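Local coordinates for butyrophilin subfamily 1 member A1 (Bos taurus, PDB 4HH8), which may act in the secretion of milk-fat droplets and probably inhibits the proliferation and cytokine secretion of activated T cells, at residues V42-E54 and P58-E70. The protein carries 1 engineered substitution. Residues are numbered along the deposited sequence; the frame is centred on the assembly and turned at random.
Sequences VSAKGMELRWFRE and PAVFLSREGQEQE. Unlike the reference sequence in segment 58-70: Leu62 (reference Val).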
# COMPACT_ATOMS: atom_id res chain seq x y z
N VAL A 42 -19.25 14.72 -19.55
CA VAL A 42 -18.86 15.41 -20.77
C VAL A 42 -17.38 15.18 -21.10
O VAL A 42 -16.61 14.80 -20.23
CB VAL A 42 -19.20 16.94 -20.69
CG1 VAL A 42 -20.72 17.13 -20.72
CG2 VAL A 42 -18.59 17.61 -19.43
N SER A 43 -16.98 15.38 -22.35
CA SER A 43 -15.58 15.20 -22.75
C SER A 43 -14.61 16.02 -21.93
O SER A 43 -14.84 17.18 -21.66
CB SER A 43 -15.35 15.57 -24.20
OG SER A 43 -13.96 15.40 -24.49
N ALA A 44 -13.51 15.39 -21.54
CA ALA A 44 -12.42 16.11 -20.87
C ALA A 44 -11.23 16.40 -21.83
O ALA A 44 -10.23 16.96 -21.38
CB ALA A 44 -11.94 15.35 -19.60
N LYS A 45 -11.35 16.02 -23.12
CA LYS A 45 -10.26 16.25 -24.13
C LYS A 45 -9.86 17.70 -24.22
O LYS A 45 -10.73 18.54 -24.43
CB LYS A 45 -10.68 15.80 -25.55
CG LYS A 45 -10.78 14.29 -25.73
CD LYS A 45 -10.88 13.90 -27.21
CE LYS A 45 -11.62 12.57 -27.36
NZ LYS A 45 -12.24 12.44 -28.71
N GLY A 46 -8.58 18.02 -24.05
CA GLY A 46 -8.10 19.41 -24.19
C GLY A 46 -8.09 20.23 -22.91
O GLY A 46 -7.67 21.39 -22.91
N MSE A 47 -8.57 19.64 -21.82
CA MSE A 47 -8.62 20.32 -20.53
C MSE A 47 -7.26 20.23 -19.87
O MSE A 47 -6.46 19.38 -20.22
CB MSE A 47 -9.63 19.63 -19.62
CG MSE A 47 -11.06 19.95 -19.96
SE MSE A 47 -12.25 19.40 -18.51
CE MSE A 47 -12.01 20.81 -17.21
N GLU A 48 -6.99 21.10 -18.92
CA GLU A 48 -5.85 20.88 -18.07
C GLU A 48 -6.21 19.83 -17.04
O GLU A 48 -7.15 20.02 -16.26
CB GLU A 48 -5.39 22.18 -17.38
CG GLU A 48 -4.27 21.94 -16.33
CD GLU A 48 -3.90 23.21 -15.54
OE1 GLU A 48 -3.84 24.29 -16.16
OE2 GLU A 48 -3.65 23.12 -14.31
N LEU A 49 -5.46 18.73 -17.08
CA LEU A 49 -5.55 17.60 -16.15
C LEU A 49 -4.30 17.59 -15.28
O LEU A 49 -3.22 17.40 -15.82
CB LEU A 49 -5.64 16.27 -16.91
CG LEU A 49 -6.72 16.20 -18.01
CD1 LEU A 49 -6.60 14.94 -18.83
CD2 LEU A 49 -8.16 16.37 -17.48
N ARG A 50 -4.43 17.80 -13.98
CA ARG A 50 -3.27 17.85 -13.08
C ARG A 50 -3.46 16.89 -11.91
O ARG A 50 -4.45 17.00 -11.19
CB ARG A 50 -3.08 19.27 -12.53
CG ARG A 50 -1.86 19.41 -11.61
CD ARG A 50 -1.79 20.78 -10.89
NE ARG A 50 -1.59 21.85 -11.87
CZ ARG A 50 -0.42 22.38 -12.21
NH1 ARG A 50 0.72 21.99 -11.63
NH2 ARG A 50 -0.39 23.33 -13.14
N TRP A 51 -2.54 15.97 -11.71
CA TRP A 51 -2.54 15.21 -10.45
C TRP A 51 -1.39 15.73 -9.61
O TRP A 51 -0.30 15.99 -10.13
CB TRP A 51 -2.38 13.72 -10.72
CG TRP A 51 -3.63 12.97 -10.95
CD1 TRP A 51 -4.22 12.09 -10.11
CD2 TRP A 51 -4.45 13.00 -12.13
NE1 TRP A 51 -5.34 11.56 -10.68
CE2 TRP A 51 -5.51 12.11 -11.92
CE3 TRP A 51 -4.34 13.65 -13.37
CZ2 TRP A 51 -6.50 11.87 -12.87
CZ3 TRP A 51 -5.32 13.42 -14.33
CH2 TRP A 51 -6.40 12.53 -14.06
N PHE A 52 -1.62 15.91 -8.32
CA PHE A 52 -0.56 16.40 -7.44
C PHE A 52 -0.73 15.85 -6.04
O PHE A 52 -1.78 15.27 -5.70
CB PHE A 52 -0.48 17.94 -7.46
CG PHE A 52 -1.70 18.64 -6.90
CD1 PHE A 52 -1.72 19.06 -5.57
CD2 PHE A 52 -2.81 18.91 -7.70
CE1 PHE A 52 -2.81 19.71 -5.03
CE2 PHE A 52 -3.91 19.58 -7.20
CZ PHE A 52 -3.91 20.00 -5.84
N ARG A 53 0.29 16.04 -5.22
CA ARG A 53 0.24 15.56 -3.86
C ARG A 53 0.10 16.73 -2.90
O ARG A 53 -1.01 17.21 -2.65
CB ARG A 53 1.44 14.68 -3.58
CG ARG A 53 1.25 13.30 -4.20
CD ARG A 53 2.36 12.37 -3.96
NE ARG A 53 2.26 11.70 -2.68
CZ ARG A 53 3.09 10.74 -2.30
NH1 ARG A 53 4.08 10.36 -3.10
NH2 ARG A 53 2.97 10.16 -1.11
N GLU A 54 1.22 17.24 -2.43
CA GLU A 54 1.18 18.31 -1.45
C GLU A 54 1.18 19.69 -2.12
O GLU A 54 0.36 20.53 -1.78
CB GLU A 54 2.29 18.11 -0.39
CG GLU A 54 1.83 17.17 0.77
CD GLU A 54 2.81 16.02 1.08
OE1 GLU A 54 4.00 16.29 1.39
OE2 GLU A 54 2.38 14.83 1.03
N PRO A 58 5.61 21.43 -8.32
CA PRO A 58 5.51 20.50 -9.45
C PRO A 58 4.53 19.36 -9.15
O PRO A 58 4.33 19.00 -7.98
CB PRO A 58 6.93 19.97 -9.62
CG PRO A 58 7.76 20.58 -8.52
CD PRO A 58 6.85 21.24 -7.55
N ALA A 59 3.92 18.83 -10.21
CA ALA A 59 2.80 17.92 -10.11
C ALA A 59 3.28 16.49 -10.31
O ALA A 59 4.40 16.27 -10.75
CB ALA A 59 1.74 18.26 -11.16
N VAL A 60 2.44 15.53 -9.92
CA VAL A 60 2.66 14.13 -10.24
C VAL A 60 2.53 13.93 -11.76
O VAL A 60 3.32 13.21 -12.38
CB VAL A 60 1.62 13.24 -9.47
CG1 VAL A 60 1.67 11.78 -9.94
CG2 VAL A 60 1.88 13.33 -8.00
N PHE A 61 1.50 14.55 -12.34
CA PHE A 61 1.19 14.42 -13.76
C PHE A 61 0.46 15.69 -14.22
O PHE A 61 -0.41 16.25 -13.51
CB PHE A 61 0.39 13.16 -14.10
CG PHE A 61 -0.00 13.08 -15.55
CD1 PHE A 61 0.86 12.53 -16.49
CD2 PHE A 61 -1.18 13.64 -15.99
CE1 PHE A 61 0.52 12.51 -17.85
CE2 PHE A 61 -1.51 13.64 -17.34
CZ PHE A 61 -0.67 13.08 -18.27
N LEU A 62 0.87 16.20 -15.38
CA LEU A 62 0.26 17.39 -15.94
C LEU A 62 0.09 17.26 -17.45
O LEU A 62 1.05 17.01 -18.19
CB LEU A 62 1.03 18.66 -15.54
CG LEU A 62 0.39 19.97 -16.00
CD1 LEU A 62 -1.07 20.13 -15.51
CD2 LEU A 62 1.24 21.24 -15.64
N SER A 63 -1.16 17.36 -17.90
CA SER A 63 -1.46 17.51 -19.32
C SER A 63 -2.08 18.87 -19.53
O SER A 63 -2.96 19.28 -18.75
CB SER A 63 -2.46 16.45 -19.75
OG SER A 63 -2.59 16.46 -21.15
N ARG A 64 -1.62 19.60 -20.54
CA ARG A 64 -2.34 20.78 -21.06
C ARG A 64 -2.45 20.69 -22.57
O ARG A 64 -1.55 20.21 -23.24
CB ARG A 64 -1.64 22.08 -20.72
CG ARG A 64 -1.93 22.62 -19.34
CD ARG A 64 -1.59 24.13 -19.28
NE ARG A 64 -0.99 24.46 -17.99
CZ ARG A 64 0.32 24.43 -17.72
NH1 ARG A 64 1.18 24.09 -18.67
NH2 ARG A 64 0.75 24.73 -16.51
N GLU A 65 -3.58 21.16 -23.10
CA GLU A 65 -3.77 21.19 -24.55
C GLU A 65 -3.40 19.84 -25.17
O GLU A 65 -2.65 19.78 -26.16
CB GLU A 65 -2.96 22.33 -25.19
CG GLU A 65 -3.81 23.48 -25.75
CD GLU A 65 -3.96 24.64 -24.77
OE1 GLU A 65 -2.95 25.37 -24.53
OE2 GLU A 65 -5.09 24.84 -24.25
N GLY A 66 -3.91 18.77 -24.56
CA GLY A 66 -3.67 17.39 -25.00
C GLY A 66 -2.22 16.93 -25.01
O GLY A 66 -1.90 15.90 -25.62
N GLN A 67 -1.33 17.65 -24.33
CA GLN A 67 0.04 17.15 -24.22
C GLN A 67 0.61 17.08 -22.79
O GLN A 67 0.44 17.99 -21.98
CB GLN A 67 0.99 17.91 -25.17
CG GLN A 67 0.39 18.11 -26.59
CD GLN A 67 1.40 18.02 -27.73
OE1 GLN A 67 2.51 18.59 -27.65
NE2 GLN A 67 1.01 17.32 -28.81
N GLU A 68 1.27 15.98 -22.50
CA GLU A 68 1.95 15.87 -21.23
C GLU A 68 3.00 16.98 -21.09
O GLU A 68 3.82 17.15 -21.99
CB GLU A 68 2.61 14.52 -21.11
CG GLU A 68 3.60 14.46 -19.98
CD GLU A 68 3.90 13.06 -19.52
OE1 GLU A 68 3.95 12.12 -20.36
OE2 GLU A 68 4.08 12.91 -18.32
N GLN A 69 2.98 17.72 -19.98
CA GLN A 69 4.02 18.71 -19.68
C GLN A 69 5.09 18.17 -18.70
O GLN A 69 4.98 18.39 -17.49
CB GLN A 69 3.38 19.97 -19.09
CG GLN A 69 2.28 20.60 -19.94
CD GLN A 69 2.77 21.00 -21.32
OE1 GLN A 69 3.79 21.69 -21.45
NE2 GLN A 69 2.08 20.55 -22.34
N GLU A 70 6.11 17.49 -19.21
CA GLU A 70 7.11 16.83 -18.34
C GLU A 70 7.91 17.75 -17.42
O GLU A 70 8.26 17.38 -16.29
CB GLU A 70 8.08 15.97 -19.16
CG GLU A 70 7.45 14.76 -19.83
CD GLU A 70 8.49 13.80 -20.43
OE1 GLU A 70 8.77 12.75 -19.78
OE2 GLU A 70 9.03 14.11 -21.53
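Glu48 and Arg50 each hold CG anti to the backbone N (chi1 173° and -178°), which lays both chains along one face of the antiparallel pair 48-52/61-64, where they meet Leu62 and Arg64. The Glu48 carboxylate is shared: OE1 meets NE of Arg64 at 3.4 Å in a weak, salt-bridged hydrogen bond, the two planes almost perpendicular (89°), while OE2 lies at the edge of the Arg50 guanidinium and takes weak bonds from its NE and NH2. Leu62, which replaces the reference valine, sends CD2 to 3.6 Å from Arg50 NH2, against one face of that guanidinium. The two arginines come close, NH2 to NH2 3.8 Å, a proximity the common carboxylate probably eases; NH1 of Arg50 also bonds to Val56 O, and that of Arg64 to Glu72. A leucine in place of Arg50 would probably leave Glu48 OE2 without its charged mate and Val56 O without this donor. Backbone bonds pair Leu49 with Ser63 (Ser63 N to Leu49 O 2.9 Å) and Trp51 with Phe61 (Trp51 N to Phe61 O 2.8 Å). Next to the Trp51-Phe61 pair is a classic beta bulge, in which Val60 and Phe61 both face Trp51, whose O also accepts a weak bond from Val60 N. On the opposite face of the sheet from Arg50 and Leu62, Trp51 CE3 reaches Phe61 CD2 at 4.1 Å, the side chains crossing obliquely. This is the C-C' hairpin of the V-set domain: strand 106-114 flanks 48-52, strand 67-68 flanks 61-64, and Trp51 and Phe61 pack on strand 92-97 of the opposing sheet.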